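Local structure of probable phenazine-specific methyltransferase (2IP2) at the interface of chains A and B. The protein catalyses the S-adenosylmethionine-dependent N-methylation of phenazine-1-carboxylate to 5-methylphenazine-1-carboxylate in the biosynthesis of pyocyanin, and works as a homodimer. Coordinates in Å, arbitrary orientation; residue numbers count along the deposited sequence, not the author numbering. Chains: chain A/B, Probable phenazine-specific methyltransferase.

Contact 1: the interface of chains A and B. Residues chain A 51-53, 57; chain B 116-119.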
ATOM      1  N   VAL A  51      22.847 -11.627  -1.533  1.00 24.95           N
ATOM      2  CA  VAL A  51      21.961 -11.319  -0.383  1.00 26.11           C
ATOM      3  C   VAL A  51      21.552 -12.549   0.439  1.00 27.15           C
ATOM      4  O   VAL A  51      20.986 -12.399   1.535  1.00 28.17           O
ATOM      5  CB  VAL A  51      20.691 -10.545  -0.859  1.00 27.49           C
ATOM      6  CG1 VAL A  51      21.065  -9.248  -1.556  1.00 24.42           C
ATOM      7  CG2 VAL A  51      19.840 -11.408  -1.777  1.00 24.37           C
ATOM      8  N   GLY A  52      21.868 -13.747  -0.064  1.00 27.54           N
ATOM      9  CA  GLY A  52      21.507 -15.027   0.602  1.00 28.86           C
ATOM     10  C   GLY A  52      20.067 -15.450   0.279  1.00 28.05           C
ATOM     11  O   GLY A  52      19.310 -15.845   1.150  1.00 29.48           O
ATOM     12  N   SER A  53      19.720 -15.372  -0.990  1.00 27.98           N
ATOM     13  CA  SER A  53      18.424 -15.766  -1.474  1.00 28.12           C
ATOM     14  C   SER A  53      18.648 -16.764  -2.592  1.00 28.74           C
ATOM     15  O   SER A  53      19.695 -17.370  -2.680  1.00 29.18           O
ATOM     16  CB  SER A  53      17.664 -14.524  -1.981  1.00 28.19           C
ATOM     17  OG  SER A  53      16.336 -14.854  -2.336  1.00 27.79           O
ATOM     18  N   ARG A  57      13.499 -16.581  -6.487  1.00 25.92           N
ATOM     19  CA  ARG A  57      12.805 -15.571  -5.664  1.00 24.82           C
ATOM     20  C   ARG A  57      13.231 -14.196  -6.048  1.00 25.21           C
ATOM     21  O   ARG A  57      12.414 -13.290  -6.119  1.00 25.18           O
ATOM     22  CB  ARG A  57      13.019 -15.818  -4.161  1.00 25.02           C
ATOM     23  CG  ARG A  57      12.389 -17.148  -3.770  1.00 23.15           C
ATOM     24  CD  ARG A  57      12.356 -17.325  -2.221  1.00 23.54           C
ATOM     25  NE  ARG A  57      13.651 -17.560  -1.567  1.00 25.57           N
ATOM     26  CZ  ARG A  57      14.295 -18.729  -1.557  1.00 25.73           C
ATOM     27  NH1 ARG A  57      13.748 -19.788  -2.145  1.00 25.80           N
ATOM     28  NH2 ARG A  57      15.459 -18.848  -0.917  1.00 26.23           N
TER
ATOM     29  N   ALA B 116      11.289 -14.035   4.514  1.00 21.33           N
ATOM     30  CA  ALA B 116      10.590 -14.987   3.606  1.00 22.76           C
ATOM     31  C   ALA B 116      11.273 -15.079   2.242  1.00 21.81           C
ATOM     32  O   ALA B 116      11.561 -16.188   1.738  1.00 21.56           O
ATOM     33  CB  ALA B 116       9.093 -14.567   3.470  1.00 20.54           C
ATOM     34  N   LEU B 117      11.599 -13.929   1.685  1.00 21.42           N
ATOM     35  CA  LEU B 117      12.185 -13.878   0.340  1.00 24.29           C
ATOM     36  C   LEU B 117      13.633 -14.368   0.388  1.00 24.19           C
ATOM     37  O   LEU B 117      14.094 -15.032  -0.545  1.00 25.53           O
ATOM     38  CB  LEU B 117      12.057 -12.498  -0.275  1.00 22.84           C
ATOM     39  CG  LEU B 117      10.641 -12.246  -0.801  1.00 22.49           C
ATOM     40  CD1 LEU B 117      10.266 -10.761  -0.870  1.00 27.86           C
ATOM     41  CD2 LEU B 117      10.400 -12.967  -2.180  1.00 20.92           C
ATOM     42  N   LEU B 118      14.327 -14.071   1.489  1.00 24.97           N
ATOM     43  CA  LEU B 118      15.675 -14.660   1.717  1.00 24.41           C
ATOM     44  C   LEU B 118      15.672 -16.183   1.936  1.00 25.03           C
ATOM     45  O   LEU B 118      16.414 -16.924   1.248  1.00 28.19           O
ATOM     46  CB  LEU B 118      16.326 -13.975   2.934  1.00 23.48           C
ATOM     47  CG  LEU B 118      16.851 -12.552   2.733  1.00 24.23           C
ATOM     48  CD1 LEU B 118      17.641 -12.016   3.949  1.00 24.32           C
ATOM     49  CD2 LEU B 118      17.643 -12.416   1.376  1.00 25.10           C
ATOM     50  N   SER B 119      14.888 -16.672   2.909  1.00 24.75           N
ATOM     51  CA  SER B 119      14.892 -18.075   3.320  1.00 25.17           C
ATOM     52  C   SER B 119      14.125 -19.020   2.391  1.00 25.02           C
ATOM     53  O   SER B 119      14.441 -20.218   2.338  1.00 25.20           O
ATOM     54  CB  SER B 119      14.362 -18.244   4.757  1.00 25.51           C
ATOM     55  OG  SER B 119      12.970 -17.902   4.800  1.00 24.26           O
TER
HETATM   56  O   HOH W   1      18.527 -18.744   1.144  1.00 29.62           O

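Contact 2: the interface of chains A and B. Residues chain A 23-24, 27, 31, 61; chain B 110, 113-114, 117.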
ATOM      1  N   ARG A  23       5.659  -3.285   0.846  1.00 20.04           N
ATOM      2  CA  ARG A  23       6.539  -4.310   1.477  1.00 19.50           C
ATOM      3  C   ARG A  23       7.624  -4.709   0.487  1.00 20.76           C
ATOM      4  O   ARG A  23       8.760  -4.853   0.895  1.00 20.58           O
ATOM      5  CB  ARG A  23       5.762  -5.538   1.984  1.00 20.61           C
ATOM      6  CG  ARG A  23       4.660  -5.250   3.041  1.00 19.76           C
ATOM      7  CD  ARG A  23       5.253  -4.384   4.191  1.00 18.50           C
ATOM      8  NE  ARG A  23       6.102  -5.211   5.103  1.00 20.97           N
ATOM      9  CZ  ARG A  23       6.933  -4.707   5.998  1.00 21.15           C
ATOM     10  NH1 ARG A  23       7.061  -3.406   6.107  1.00 22.01           N
ATOM     11  NH2 ARG A  23       7.615  -5.489   6.811  1.00 20.83           N
ATOM     12  N   CYS A  24       7.284  -4.895  -0.795  1.00 21.75           N
ATOM     13  CA  CYS A  24       8.294  -5.218  -1.822  1.00 20.17           C
ATOM     14  C   CYS A  24       9.378  -4.135  -1.957  1.00 21.11           C
ATOM     15  O   CYS A  24      10.564  -4.454  -2.041  1.00 20.16           O
ATOM     16  CB  CYS A  24       7.616  -5.487  -3.151  1.00 21.20           C
ATOM     17  SG  CYS A  24       6.765  -7.060  -3.178  1.00 21.57           S
ATOM     18  N   VAL A  27      11.615  -4.385   1.135  1.00 18.71           N
ATOM     19  CA  VAL A  27      12.517  -5.467   0.967  1.00 19.26           C
ATOM     20  C   VAL A  27      13.679  -5.147   0.050  1.00 18.93           C
ATOM     21  O   VAL A  27      14.837  -5.418   0.389  1.00 20.09           O
ATOM     22  CB  VAL A  27      11.762  -6.737   0.501  1.00 20.16           C
ATOM     23  CG1 VAL A  27      12.788  -7.828   0.091  1.00 20.69           C
ATOM     24  CG2 VAL A  27      10.790  -7.287   1.609  1.00 22.41           C
ATOM     25  N   LEU A  31      17.525  -5.093   1.495  1.00 23.97           N
ATOM     26  CA  LEU A  31      18.531  -5.947   0.833  1.00 25.06           C
ATOM     27  C   LEU A  31      19.635  -5.179   0.070  1.00 24.51           C
ATOM     28  O   LEU A  31      20.633  -5.807  -0.357  1.00 26.52           O
ATOM     29  CB  LEU A  31      17.849  -6.914  -0.116  1.00 24.41           C
ATOM     30  CG  LEU A  31      16.969  -7.963   0.584  1.00 25.56           C
ATOM     31  CD1 LEU A  31      16.496  -8.886  -0.502  1.00 24.34           C
ATOM     32  CD2 LEU A  31      17.673  -8.722   1.762  1.00 29.42           C
ATOM     33  N   LEU A  61      10.700 -11.212  -7.384  1.00 20.02           N
ATOM     34  CA  LEU A  61      10.715  -9.870  -6.800  1.00 21.22           C
ATOM     35  C   LEU A  61      11.047  -8.824  -7.860  1.00 21.65           C
ATOM     36  O   LEU A  61      10.397  -7.782  -7.956  1.00 21.47           O
ATOM     37  CB  LEU A  61      11.691  -9.809  -5.587  1.00 20.83           C
ATOM     38  CG  LEU A  61      11.888  -8.408  -4.911  1.00 18.28           C
ATOM     39  CD1 LEU A  61      10.583  -7.927  -4.308  1.00 22.25           C
ATOM     40  CD2 LEU A  61      12.943  -8.634  -3.803  1.00 22.88           C
TER
ATOM     41  N   TRP B 110       2.652 -10.605   5.259  1.00 18.27           N
ATOM     42  CA  TRP B 110       3.563  -9.745   4.530  1.00 18.55           C
ATOM     43  C   TRP B 110       4.538  -8.945   5.438  1.00 16.97           C
ATOM     44  O   TRP B 110       5.423  -8.259   4.936  1.00 19.13           O
ATOM     45  CB  TRP B 110       2.789  -8.782   3.670  1.00 19.47           C
ATOM     46  CG  TRP B 110       2.491  -9.387   2.325  1.00 17.28           C
ATOM     47  CD1 TRP B 110       1.407 -10.094   1.957  1.00 15.59           C
ATOM     48  CD2 TRP B 110       3.356  -9.305   1.175  1.00 18.46           C
ATOM     49  NE1 TRP B 110       1.530 -10.466   0.621  1.00 18.87           N
ATOM     50  CE2 TRP B 110       2.713  -9.986   0.120  1.00 19.21           C
ATOM     51  CE3 TRP B 110       4.600  -8.707   0.955  1.00 18.87           C
ATOM     52  CZ2 TRP B 110       3.246 -10.071  -1.184  1.00 20.00           C
ATOM     53  CZ3 TRP B 110       5.172  -8.770  -0.361  1.00 19.74           C
ATOM     54  CH2 TRP B 110       4.467  -9.446  -1.422  1.00 19.62           C
ATOM     55  N   ALA B 113       8.321 -10.213   5.130  1.00 19.47           N
ATOM     56  CA  ALA B 113       8.526 -10.451   3.723  1.00 20.73           C
ATOM     57  C   ALA B 113      10.061 -10.591   3.406  1.00 20.15           C
ATOM     58  O   ALA B 113      10.431 -11.339   2.525  1.00 19.43           O
ATOM     59  CB  ALA B 113       7.960  -9.276   2.934  1.00 19.99           C
ATOM     60  N   CYS B 114      10.904  -9.789   4.085  1.00 21.48           N
ATOM     61  CA  CYS B 114      12.349  -9.867   3.887  1.00 22.35           C
ATOM     62  C   CYS B 114      12.886 -11.276   4.229  1.00 22.02           C
ATOM     63  O   CYS B 114      13.526 -11.923   3.386  1.00 21.97           O
ATOM     64  CB  CYS B 114      13.100  -8.826   4.734  1.00 23.35           C
ATOM     65  SG  CYS B 114      14.794  -8.605   3.966  1.00 28.75           S
ATOM     66  N   LEU B 117      11.599 -13.929   1.685  1.00 21.42           N
ATOM     67  CA  LEU B 117      12.185 -13.878   0.340  1.00 24.29           C
ATOM     68  C   LEU B 117      13.633 -14.368   0.388  1.00 24.19           C
ATOM     69  O   LEU B 117      14.094 -15.032  -0.545  1.00 25.53           O
ATOM     70  CB  LEU B 117      12.057 -12.498  -0.275  1.00 22.84           C
ATOM     71  CG  LEU B 117      10.641 -12.246  -0.801  1.00 22.49           C
ATOM     72  CD1 LEU B 117      10.266 -10.761  -0.870  1.00 27.86           C
ATOM     73  CD2 LEU B 117      10.400 -12.967  -2.180  1.00 20.92           C
TER

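Contact 1: the interface of chains A and B
A:Arg57 and A:Ser53 of one subunit meet the end of helix 113-119 of the other at B:Leu117 and B:Leu118, where side-chain donors meet the carbonyl groups of a helix's last turn. The protein belongs to the cation-independent O-methyltransferase family, whose N-terminal helical domain builds the homodimer; here A:Ser53 and helix 55-67 of that domain dock on the partner. The side chain of A:Arg57 leaves its helix with CB 3.9 Å from B:Leu117 O. CD comes to 3.3 Å from B:Leu117 O, and the bend at chi3 (-71°) beyond it turns NE onto that oxygen. NE follows with a hydrogen bond of 2.8 Å to B:Leu117 O, which lies in the guanidinium plane at its edge, although NE itself stands above the plane of that carbonyl. CZ carries the group on, and NH2 donates to B:Leu118 O at 3.0 Å, with the acceptor tilted somewhat from the guanidinium plane. Two successive carbonyls thus fix the rotation of the arginine tip, and its probable positive charge would suit the negative end of the helix dipole.

B:Leu117 O takes a second bond from the hydroxyl of A:Ser53, OG lying 2.9 Å away. With OG anti to the backbone N (chi1 -174°), the hydroxyl approaches the face of the carbonyl opposite to the one used by NE, so the acceptor is gripped from both sides. Next to this polar strip, the B:Leu118 side chain turns to the end of helix 44-51. Its CD2 meets A:Val51 CG2 at 4.0 Å, the two side chains crossing at about a right angle, and also packs against A:Ser53 CB. The carbonyl oxygens of A:Gly52 and B:Leu118 come close without a proton to share; water 1 bonds to both, 2.8 Å from B:Leu118 O, and probably eases their mutual repulsion.

Contact 2: the interface of chains A and B
A:Val27 stands over the first turn of helix 113-119 of the partner and sends its two methyls to different places, an example of how a branched residue fits one helix against another. CG2 lies 3.7 Å from B:Ala113 CB and also touches the backbone N and CA of B:Cys114. CG1, anti to the backbone N (chi1 170°), points instead to B:Leu117 CD1 at 4.0 Å, the two side chains crossing obliquely. The chain A side belongs to the helical dimerisation domain of this O-methyltransferase-family enzyme, and its long helix 6-30 lies against the other subunit.

One helical turn earlier, A:Arg23 and B:Trp110 run antiparallel alongside each other. The aliphatic root of A:Arg23 does the packing: CB sits obliquely off the rim of the benzo ring of B:Trp110, 3.5 Å from CE3. The guanidinium does not stack there, its plane being turned 79° from the ring. Bends at chi2 and chi3 fold the chain back towards the partner's backbone, where NE donates to B:Trp110 O over 3.1 Å. This bond is nearly straight, 167° at the hydrogen, and the oxygen lies in the guanidinium plane although NE stands above the carbonyl plane. The oxygen belongs to the last residue of helix 96-110 of chain B, so the bond ties down the backbone just ahead of helix 113-119. A:Cys24 SG comes to the CZ3-CH2 edge of the same ring, somewhat out of its plane.

Beside A:Val27, A:Leu61 of helix 55-67 comes loosely up to B:Leu117, its CD1 4.5 Å from CD1 of that leucine. Farther along, past the end of helix 6-30, A:Leu31 extends the apolar strip, its CD2 lying 3.6 Å from B:Cys114 SG.

Contact 1 and contact 2 are neighbouring patches of one dimer interface, with the centres of their C-alpha atoms about 9 Å apart. They share B:Leu117, whose carbonyl serves contact 1 while its side chain serves contact 2. Helix 113-119 of chain B spans both: its beginning packs in contact 2 and its end is held in contact 1. Helix 55-67 of chain A likewise supplies residues to each. Hydrogen bonds at the helix end and apolar packing at its start act on the same short helix, probably fixing its position on the partner, and two-fold symmetry repeats both patches with the chains exchanged, in keeping with the homodimer found in solution.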